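Local coordinates for TT1561 protein (Thermus thermophilus, PDB 1UF3) that is of uncertain function but binds calcium and probably acts as a phosphoesterase of the calcineurin-like metallophosphoesterase superfamily, at residues L9-P14 and G205-G210; R95-T100 and Y108-V113; L175-N180 and E194-S199. All coordinates share one frame; numbering follows the deposited sequence.

Interaction 1. Residues L9-P14 and G205-G210; sequences LATSNP and GDLSEG
Ser12 and Asp206 form a single backbone bridge, their CA atoms 5.0 Å apart, where the end of strand 7-12 meets the loop that leads into strand 211-216. Leu207 N gives the well-formed bond, nearly straight at 164° and 2.9 Å from Ser12 O, while Ser12 N to Gly205 O is weak. Ser12 OG is modelled doubtfully close to Gly205 O, and accepts from Gly188 N. Gly205 suits its backbone angles, at which a beta carbon would press on the preceding carbonyl oxygen. Leu207 crosses Thr11 obliquely, its CB 3.3 Å from Thr11 OG1; its CD1 rests 4.0 Å from Pro14 CB, an apolar contact to which Ala20 and Phe24 of helix 18-25 add. Thr11 OG1, anti to the backbone N (chi1 -170°), bonds to Glu211 O. Asn13 takes the left-handed backbone conformation that asparagine tolerates well. Its OD1 bonds to Asn41 N, while ND2 makes a weak bond of 3.4 Å to Asp206 OD2, amide and carboxylate planes 83° apart. In canonical family members this strand end carries metal-ligating Asp and His; here a bound calcium lies about 13 Å from the Asn13 side chain. Asp206 OD1 faces another acceptor, Asn13 O, at 3.2 Å, a repulsion that the weak bond from Ser208 N to OD1 probably helps to offset.

Interaction 2. Residues R95-T100 and Y108-V113; sequences RNVHET and YLVAGV
Gly112 and the turn Val97-Thr100 meet through backbone bonds. Glu99 N donates to Gly112 O over 2.9 Å, from above the carbonyl plane, whereas Gly112 N to Val97 O is weak. A water donates to Thr100 O and Gly112 O, adding a solvent link between the segments. Apolar contact comes from Val97, whose CG1 lies 4.2 Å from Val110 CG1; its CG2 packs over the Ala111-Gly112 peptide, where a beta carbon on Gly112 would be tight. Ala111 CB lies 3.4 Å from Thr100 O, and alanine ends there. This type II turn, with Glu99 at positive phi, carries the chain from edge strand 94-96 of one sheet to the hairpin 101-104/108-118 of the other, in a two-sheet metallophosphoesterase fold. Asn96 OD1 accepts from His98 N at 2.8 Å, an Asx turn, and bonds to Tyr80 OH, while ND2 bonds to Tyr138 OH of the second subunit. His98 presents its edge to Val113, ND1 being 3.7 Å from Val113 C and bonded to Gly114 N, and NE2 to Tyr131. Glu99 CG lies over the centre of one ring face; its carboxylate salt-bridges Arg139 and with Glu125 belongs to a calcium site seen in this protein, though not bound by this chain here.

Interaction 3. Residues L175-N180 and E194-S199; sequences LIKTHN and EMLGAS
Ile176 and Ser199 meet on one side of a helix end whose ring, His179, belongs to a different side. That imidazole stacks on Trp144, meets Phe153 with the planes at about 65°, and has Leu175 O in plane at its edge, while ND1 bonds to Lys151. The Asn180 amide reaches the hairpin through a water, its OD1 receiving a weak bond. Asn180 is the first residue beyond the helix and has positive phi, a conformation asparagine adopts more readily than most residues. Across the contact, Ile176 CG2 is anti to the backbone N and reaches Ser199 OG at 3.4 Å, and Ile176 CD1 lies 4.3 Å from Leu196 CD1. The extended aliphatic chain of Lys177 crosses Leu196 at about a right angle, its CG 3.6 Å and its CE 3.8 Å from Leu196 CD2. Lysine suits this exposed position because its methylenes can cover the leucine while the ammonium stays at the surface. Leu196 to Ser199 form a type II' turn that closes the beta hairpin of strands 192-196 and 199-203, with Gly197 supplying the positive phi. The helix 170-179 thus packs on the hairpin tip. Ser199 OG donates to Pro181 O and accepts from the water at 2.8 Å; the water also lies 3.0 Å from Leu196 O, to which it can donate. With more acceptors around this water than it has protons, its bonds are probably shared among them, so direct adhesion between helix and hairpin rests on apolar contact and the polar link is mediated by solvent.

Interactions 1 and 2 are buried and lie on opposite sides of the chain's centre, their own centres 19 Å apart, yet both reach the six-stranded sheet, one through strand 7-12 and the other through edge strand 94-96. Interaction 2 also touches the seven-stranded sheet, which interaction 3 reaches through its hairpin; these two follow one another in sequence, and both are nested within the loop closed by interaction 1. Direct backbone bonds join the segments in interactions 1 and 2, whereas interaction 3, about 16 Å from the centre and partly exposed, relies on aliphatic packing and a water. Only interaction 2 contains a residue seen to bind calcium in this protein, though not in this chain.

Interaction 1. Residues L9-P14 and G205-G210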
loop_
_atom_site.group_PDB
_atom_site.type_symbol
_atom_site.label_atom_id
_atom_site.label_comp_id
_atom_site.label_asym_id
_atom_site.label_seq_id
_atom_site.Cartn_x
_atom_site.Cartn_y
_atom_site.Cartn_z
ATOM N N LEU A 9 -6.056 -19.707 -1.051
ATOM C CA LEU A 9 -6.314 -20.459 0.179
ATOM C C LEU A 9 -7.506 -21.361 -0.182
ATOM O O LEU A 9 -8.565 -20.880 -0.629
ATOM C CB LEU A 9 -6.672 -19.492 1.315
ATOM C CG LEU A 9 -6.901 -20.074 2.707
ATOM C CD1 LEU A 9 -5.656 -20.814 3.158
ATOM C CD2 LEU A 9 -7.241 -18.928 3.682
ATOM N N ALA A 10 -7.328 -22.668 -0.023
ATOM C CA ALA A 10 -8.360 -23.626 -0.405
ATOM C C ALA A 10 -8.639 -24.758 0.595
ATOM O O ALA A 10 -7.787 -25.118 1.393
ATOM C CB ALA A 10 -7.997 -24.226 -1.756
ATOM N N THR A 11 -9.842 -25.308 0.511
ATOM C CA THR A 11 -10.276 -26.391 1.384
ATOM C C THR A 11 -11.609 -26.880 0.857
ATOM O O THR A 11 -12.214 -26.249 -0.038
ATOM C CB THR A 11 -10.462 -25.913 2.842
ATOM O OG1 THR A 11 -10.646 -27.050 3.690
ATOM C CG2 THR A 11 -11.704 -25.024 2.967
ATOM N N SER A 12 -12.076 -27.999 1.411
ATOM C CA SER A 12 -13.347 -28.581 0.991
ATOM C C SER A 12 -14.137 -29.184 2.151
ATOM O O SER A 12 -13.659 -29.289 3.268
ATOM C CB SER A 12 -13.101 -29.693 -0.026
ATOM O OG SER A 12 -12.398 -30.758 0.613
ATOM N N ASN A 13 -15.365 -29.563 1.852
ATOM C CA ASN A 13 -16.236 -30.227 2.805
ATOM C C ASN A 13 -16.185 -29.794 4.267
ATOM O O ASN A 13 -15.962 -30.620 5.138
ATOM C CB ASN A 13 -15.956 -31.732 2.718
ATOM C CG ASN A 13 -17.066 -32.564 3.310
ATOM O OD1 ASN A 13 -18.188 -32.578 2.794
ATOM N ND2 ASN A 13 -16.761 -33.264 4.404
ATOM N N PRO A 14 -16.383 -28.498 4.564
ATOM C CA PRO A 14 -16.350 -28.061 5.968
ATOM C C PRO A 14 -17.497 -28.663 6.828
ATOM O O PRO A 14 -17.411 -28.699 8.058
ATOM C CB PRO A 14 -16.440 -26.536 5.860
ATOM C CG PRO A 14 -17.202 -26.324 4.559
ATOM C CD PRO A 14 -16.550 -27.349 3.656
ATOM N N GLY A 205 -7.839 -30.489 0.723
ATOM C CA GLY A 205 -7.997 -30.969 2.084
ATOM C C GLY A 205 -9.450 -30.915 2.529
ATOM O O GLY A 205 -10.311 -30.330 1.851
ATOM N N ASP A 206 -9.722 -31.520 3.682
ATOM C CA ASP A 206 -11.068 -31.565 4.229
ATOM C C ASP A 206 -11.080 -30.709 5.506
ATOM O O ASP A 206 -10.421 -31.063 6.500
ATOM C CB ASP A 206 -11.420 -33.031 4.543
ATOM C CG ASP A 206 -12.859 -33.208 4.913
ATOM O OD1 ASP A 206 -13.328 -32.416 5.736
ATOM O OD2 ASP A 206 -13.512 -34.125 4.380
ATOM N N LEU A 207 -11.806 -29.583 5.489
ATOM C CA LEU A 207 -11.843 -28.688 6.654
ATOM C C LEU A 207 -12.515 -29.341 7.870
ATOM O O LEU A 207 -12.248 -28.961 9.015
ATOM C CB LEU A 207 -12.573 -27.372 6.327
ATOM C CG LEU A 207 -11.924 -26.034 6.724
ATOM C CD1 LEU A 207 -12.994 -25.055 7.152
ATOM C CD2 LEU A 207 -10.929 -26.201 7.815
ATOM N N SER A 208 -13.401 -30.297 7.622
ATOM C CA SER A 208 -14.058 -31.013 8.718
ATOM C C SER A 208 -12.973 -31.779 9.478
ATOM O O SER A 208 -13.149 -32.124 10.640
ATOM C CB SER A 208 -15.110 -31.999 8.189
ATOM O OG SER A 208 -14.502 -33.166 7.661
ATOM N N GLU A 209 -11.850 -32.035 8.808
ATOM C CA GLU A 209 -10.731 -32.736 9.427
ATOM C C GLU A 209 -9.676 -31.696 9.756
ATOM O O GLU A 209 -8.551 -32.039 10.137
ATOM C CB GLU A 209 -10.140 -33.773 8.472
ATOM C CG GLU A 209 -11.141 -34.768 7.894
ATOM C CD GLU A 209 -11.744 -35.704 8.943
ATOM O OE1 GLU A 209 -12.593 -36.536 8.568
ATOM O OE2 GLU A 209 -11.377 -35.605 10.131
ATOM N N GLY A 210 -10.057 -30.424 9.594
ATOM C CA GLY A 210 -9.172 -29.307 9.867
ATOM C C GLY A 210 -8.152 -28.967 8.783
ATOM O O GLY A 210 -7.382 -28.025 8.938
#

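Interaction 2. Residues R95-T100 and Y108-V113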
loop_
_atom_site.group_PDB
_atom_site.type_symbol
_atom_site.label_atom_id
_atom_site.label_comp_id
_atom_site.label_asym_id
_atom_site.label_seq_id
_atom_site.Cartn_x
_atom_site.Cartn_y
_atom_site.Cartn_z
ATOM N N ARG A 95 -18.505 -15.402 -4.636
ATOM C CA ARG A 95 -19.233 -15.926 -5.753
ATOM C C ARG A 95 -19.418 -17.437 -5.810
ATOM O O ARG A 95 -18.444 -18.202 -5.831
ATOM C CB ARG A 95 -18.539 -15.472 -7.056
ATOM C CG ARG A 95 -19.267 -15.848 -8.348
ATOM C CD ARG A 95 -20.718 -15.305 -8.389
ATOM N NE ARG A 95 -21.201 -15.059 -9.746
ATOM C CZ ARG A 95 -22.341 -15.518 -10.260
ATOM N NH1 ARG A 95 -23.155 -16.276 -9.542
ATOM N NH2 ARG A 95 -22.686 -15.190 -11.500
ATOM N N ASN A 96 -20.683 -17.846 -5.850
ATOM C CA ASN A 96 -21.030 -19.236 -6.017
ATOM C C ASN A 96 -20.831 -19.406 -7.521
ATOM O O ASN A 96 -21.514 -18.747 -8.297
ATOM C CB ASN A 96 -22.506 -19.466 -5.680
ATOM C CG ASN A 96 -23.135 -20.467 -6.577
ATOM O OD1 ASN A 96 -22.594 -21.552 -6.766
ATOM N ND2 ASN A 96 -24.290 -20.124 -7.154
ATOM N N VAL A 97 -19.895 -20.259 -7.930
ATOM C CA VAL A 97 -19.645 -20.465 -9.354
ATOM C C VAL A 97 -20.309 -21.719 -9.912
ATOM O O VAL A 97 -20.083 -22.097 -11.062
ATOM C CB VAL A 97 -18.109 -20.458 -9.670
ATOM C CG1 VAL A 97 -17.538 -19.028 -9.454
ATOM C CG2 VAL A 97 -17.364 -21.440 -8.765
ATOM N N HIS A 98 -21.180 -22.331 -9.112
ATOM C CA HIS A 98 -21.904 -23.532 -9.540
ATOM C C HIS A 98 -22.746 -23.233 -10.797
ATOM O O HIS A 98 -23.663 -22.416 -10.774
ATOM C CB HIS A 98 -22.788 -24.045 -8.377
ATOM C CG HIS A 98 -23.595 -25.267 -8.710
ATOM N ND1 HIS A 98 -23.023 -26.453 -9.130
ATOM C CD2 HIS A 98 -24.936 -25.473 -8.728
ATOM C CE1 HIS A 98 -23.977 -27.331 -9.398
ATOM N NE2 HIS A 98 -25.145 -26.761 -9.163
ATOM N N GLU A 99 -22.399 -23.894 -11.896
ATOM C CA GLU A 99 -23.042 -23.765 -13.214
ATOM C C GLU A 99 -22.814 -22.385 -13.836
ATOM O O GLU A 99 -23.394 -22.057 -14.865
ATOM C CB GLU A 99 -24.559 -24.024 -13.160
ATOM C CG GLU A 99 -25.010 -25.232 -12.345
ATOM C CD GLU A 99 -26.532 -25.392 -12.366
ATOM O OE1 GLU A 99 -27.245 -24.376 -12.495
ATOM O OE2 GLU A 99 -27.023 -26.530 -12.250
ATOM N N THR A 100 -21.975 -21.570 -13.220
ATOM C CA THR A 100 -21.738 -20.258 -13.784
ATOM C C THR A 100 -20.244 -19.903 -13.754
ATOM O O THR A 100 -19.393 -20.803 -13.655
ATOM C CB THR A 100 -22.655 -19.194 -13.067
ATOM O OG1 THR A 100 -22.635 -17.969 -13.799
ATOM C CG2 THR A 100 -22.214 -18.958 -11.648
ATOM N N TYR A 108 -8.089 -14.948 -14.741
ATOM C CA TYR A 108 -8.474 -16.352 -14.611
ATOM C C TYR A 108 -9.980 -16.433 -14.747
ATOM O O TYR A 108 -10.696 -15.629 -14.179
ATOM C CB TYR A 108 -8.049 -16.941 -13.265
ATOM C CG TYR A 108 -6.556 -16.967 -13.076
ATOM C CD1 TYR A 108 -5.920 -15.991 -12.328
ATOM C CD2 TYR A 108 -5.769 -17.964 -13.670
ATOM C CE1 TYR A 108 -4.535 -15.990 -12.171
ATOM C CE2 TYR A 108 -4.391 -17.973 -13.503
ATOM C CZ TYR A 108 -3.784 -16.983 -12.755
ATOM O OH TYR A 108 -2.416 -16.971 -12.571
ATOM N N LEU A 109 -10.446 -17.391 -15.533
ATOM C CA LEU A 109 -11.863 -17.623 -15.733
ATOM C C LEU A 109 -12.199 -18.756 -14.732
ATOM O O LEU A 109 -11.764 -19.910 -14.912
ATOM C CB LEU A 109 -12.108 -18.058 -17.184
ATOM C CG LEU A 109 -13.535 -18.445 -17.605
ATOM C CD1 LEU A 109 -14.489 -17.326 -17.221
ATOM C CD2 LEU A 109 -13.595 -18.706 -19.106
ATOM N N VAL A 110 -12.921 -18.406 -13.663
ATOM C CA VAL A 110 -13.301 -19.358 -12.615
ATOM C C VAL A 110 -14.713 -19.893 -12.826
ATOM O O VAL A 110 -15.666 -19.140 -13.008
ATOM C CB VAL A 110 -13.192 -18.707 -11.231
ATOM C CG1 VAL A 110 -13.460 -19.756 -10.104
ATOM C CG2 VAL A 110 -11.817 -18.090 -11.064
ATOM N N ALA A 111 -14.844 -21.214 -12.835
ATOM C CA ALA A 111 -16.140 -21.832 -13.048
ATOM C C ALA A 111 -16.227 -23.154 -12.298
ATOM O O ALA A 111 -15.206 -23.724 -11.885
ATOM C CB ALA A 111 -16.363 -22.081 -14.521
ATOM N N GLY A 112 -17.443 -23.656 -12.147
ATOM C CA GLY A 112 -17.584 -24.927 -11.461
ATOM C C GLY A 112 -18.891 -25.656 -11.667
ATOM O O GLY A 112 -19.840 -25.155 -12.293
ATOM N N VAL A 113 -18.904 -26.888 -11.175
ATOM C CA VAL A 113 -20.090 -27.719 -11.192
ATOM C C VAL A 113 -19.983 -28.507 -9.873
ATOM O O VAL A 113 -19.118 -29.386 -9.720
ATOM C CB VAL A 113 -20.134 -28.667 -12.387
ATOM C CG1 VAL A 113 -21.390 -29.503 -12.308
ATOM C CG2 VAL A 113 -20.131 -27.882 -13.703
HETATM O O HOH W 1 -19.948 -23.597 -14.710
#

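Interaction 3. Residues L175-N180 and E194-S199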
loop_
_atom_site.group_PDB
_atom_site.type_symbol
_atom_site.label_atom_id
_atom_site.label_comp_id
_atom_site.label_asym_id
_atom_site.label_seq_id
_atom_site.Cartn_x
_atom_site.Cartn_y
_atom_site.Cartn_z
ATOM N N LEU A 175 -13.833 -34.061 -18.845
ATOM C CA LEU A 175 -14.151 -32.626 -18.907
ATOM C C LEU A 175 -12.849 -31.862 -18.706
ATOM O O LEU A 175 -12.600 -30.839 -19.329
ATOM C CB LEU A 175 -15.122 -32.227 -17.788
ATOM C CG LEU A 175 -16.513 -32.857 -17.667
ATOM C CD1 LEU A 175 -17.118 -32.481 -16.301
ATOM C CD2 LEU A 175 -17.412 -32.393 -18.809
ATOM N N ILE A 176 -12.018 -32.352 -17.802
ATOM C CA ILE A 176 -10.752 -31.692 -17.565
ATOM C C ILE A 176 -9.889 -31.798 -18.824
ATOM O O ILE A 176 -9.256 -30.819 -19.230
ATOM C CB ILE A 176 -10.045 -32.304 -16.359
ATOM C CG1 ILE A 176 -10.904 -32.062 -15.111
ATOM C CG2 ILE A 176 -8.657 -31.712 -16.212
ATOM C CD1 ILE A 176 -10.302 -32.552 -13.837
ATOM N N LYS A 177 -9.895 -32.963 -19.472
ATOM C CA LYS A 177 -9.092 -33.138 -20.677
ATOM C C LYS A 177 -9.612 -32.277 -21.829
ATOM O O LYS A 177 -8.838 -31.798 -22.655
ATOM C CB LYS A 177 -9.071 -34.613 -21.105
ATOM C CG LYS A 177 -8.223 -35.513 -20.210
ATOM C CD LYS A 177 -8.250 -36.965 -20.697
ATOM C CE LYS A 177 -7.449 -37.868 -19.773
ATOM N NZ LYS A 177 -7.107 -39.170 -20.427
ATOM N N THR A 178 -10.924 -32.077 -21.882
ATOM C CA THR A 178 -11.515 -31.263 -22.948
ATOM C C THR A 178 -11.264 -29.752 -22.767
ATOM O O THR A 178 -10.883 -29.055 -23.708
ATOM C CB THR A 178 -13.033 -31.517 -23.033
ATOM O OG1 THR A 178 -13.271 -32.923 -23.186
ATOM C CG2 THR A 178 -13.640 -30.785 -24.219
ATOM N N HIS A 179 -11.474 -29.252 -21.557
ATOM C CA HIS A 179 -11.296 -27.825 -21.275
ATOM C C HIS A 179 -9.874 -27.389 -20.950
ATOM O O HIS A 179 -9.562 -26.193 -20.967
ATOM C CB HIS A 179 -12.233 -27.417 -20.139
ATOM C CG HIS A 179 -13.627 -27.120 -20.596
ATOM N ND1 HIS A 179 -13.983 -25.904 -21.149
ATOM C CD2 HIS A 179 -14.717 -27.917 -20.698
ATOM C CE1 HIS A 179 -15.229 -25.973 -21.582
ATOM N NE2 HIS A 179 -15.696 -27.182 -21.322
ATOM N N ASN A 180 -9.018 -28.355 -20.638
ATOM C CA ASN A 180 -7.641 -28.064 -20.308
ATOM C C ASN A 180 -7.468 -26.924 -19.315
ATOM O O ASN A 180 -6.681 -25.992 -19.540
ATOM C CB ASN A 180 -6.870 -27.779 -21.593
ATOM C CG ASN A 180 -6.770 -29.012 -22.474
ATOM O OD1 ASN A 180 -6.147 -30.012 -22.090
ATOM N ND2 ASN A 180 -7.394 -28.962 -23.646
ATOM N N GLU A 194 -1.817 -33.665 -8.345
ATOM C CA GLU A 194 -1.178 -34.344 -9.462
ATOM C C GLU A 194 -1.503 -33.595 -10.739
ATOM O O GLU A 194 -2.388 -32.749 -10.751
ATOM C CB GLU A 194 -1.726 -35.768 -9.585
ATOM C CG GLU A 194 -1.358 -36.681 -8.439
ATOM C CD GLU A 194 -0.061 -37.415 -8.717
ATOM O OE1 GLU A 194 1.019 -36.804 -8.577
ATOM O OE2 GLU A 194 -0.136 -38.602 -9.105
HETATM N N MSE A 195 -0.778 -33.905 -11.808
HETATM C CA MSE A 195 -1.057 -33.300 -13.096
HETATM C C MSE A 195 -1.910 -34.304 -13.870
HETATM O O MSE A 195 -1.706 -35.519 -13.764
HETATM C CB MSE A 195 0.233 -33.050 -13.887
HETATM C CG MSE A 195 1.214 -32.101 -13.231
HETATM SE SE MSE A 195 0.508 -30.283 -13.075
HETATM C CE MSE A 195 -0.105 -30.005 -14.868
ATOM N N LEU A 196 -2.875 -33.787 -14.624
ATOM C CA LEU A 196 -3.743 -34.584 -15.477
ATOM C C LEU A 196 -3.589 -33.838 -16.794
ATOM O O LEU A 196 -4.291 -32.840 -17.064
ATOM C CB LEU A 196 -5.201 -34.534 -15.001
ATOM C CG LEU A 196 -6.127 -35.609 -15.601
ATOM C CD1 LEU A 196 -7.439 -35.656 -14.829
ATOM C CD2 LEU A 196 -6.366 -35.340 -17.103
ATOM N N GLY A 197 -2.644 -34.307 -17.602
ATOM C CA GLY A 197 -2.367 -33.645 -18.860
ATOM C C GLY A 197 -1.707 -32.346 -18.453
ATOM O O GLY A 197 -0.821 -32.337 -17.599
ATOM N N ALA A 198 -2.160 -31.237 -19.022
ATOM C CA ALA A 198 -1.587 -29.943 -18.674
ATOM C C ALA A 198 -2.316 -29.293 -17.490
ATOM O O ALA A 198 -1.985 -28.169 -17.102
ATOM C CB ALA A 198 -1.631 -29.021 -19.884
ATOM N N SER A 199 -3.287 -30.004 -16.908
ATOM C CA SER A 199 -4.077 -29.478 -15.780
ATOM C C SER A 199 -3.562 -29.893 -14.410
ATOM O O SER A 199 -3.286 -31.063 -14.182
ATOM C CB SER A 199 -5.536 -29.937 -15.868
ATOM O OG SER A 199 -6.118 -29.720 -17.142
HETATM O O HOH W 2 -5.942 -31.609 -19.207
#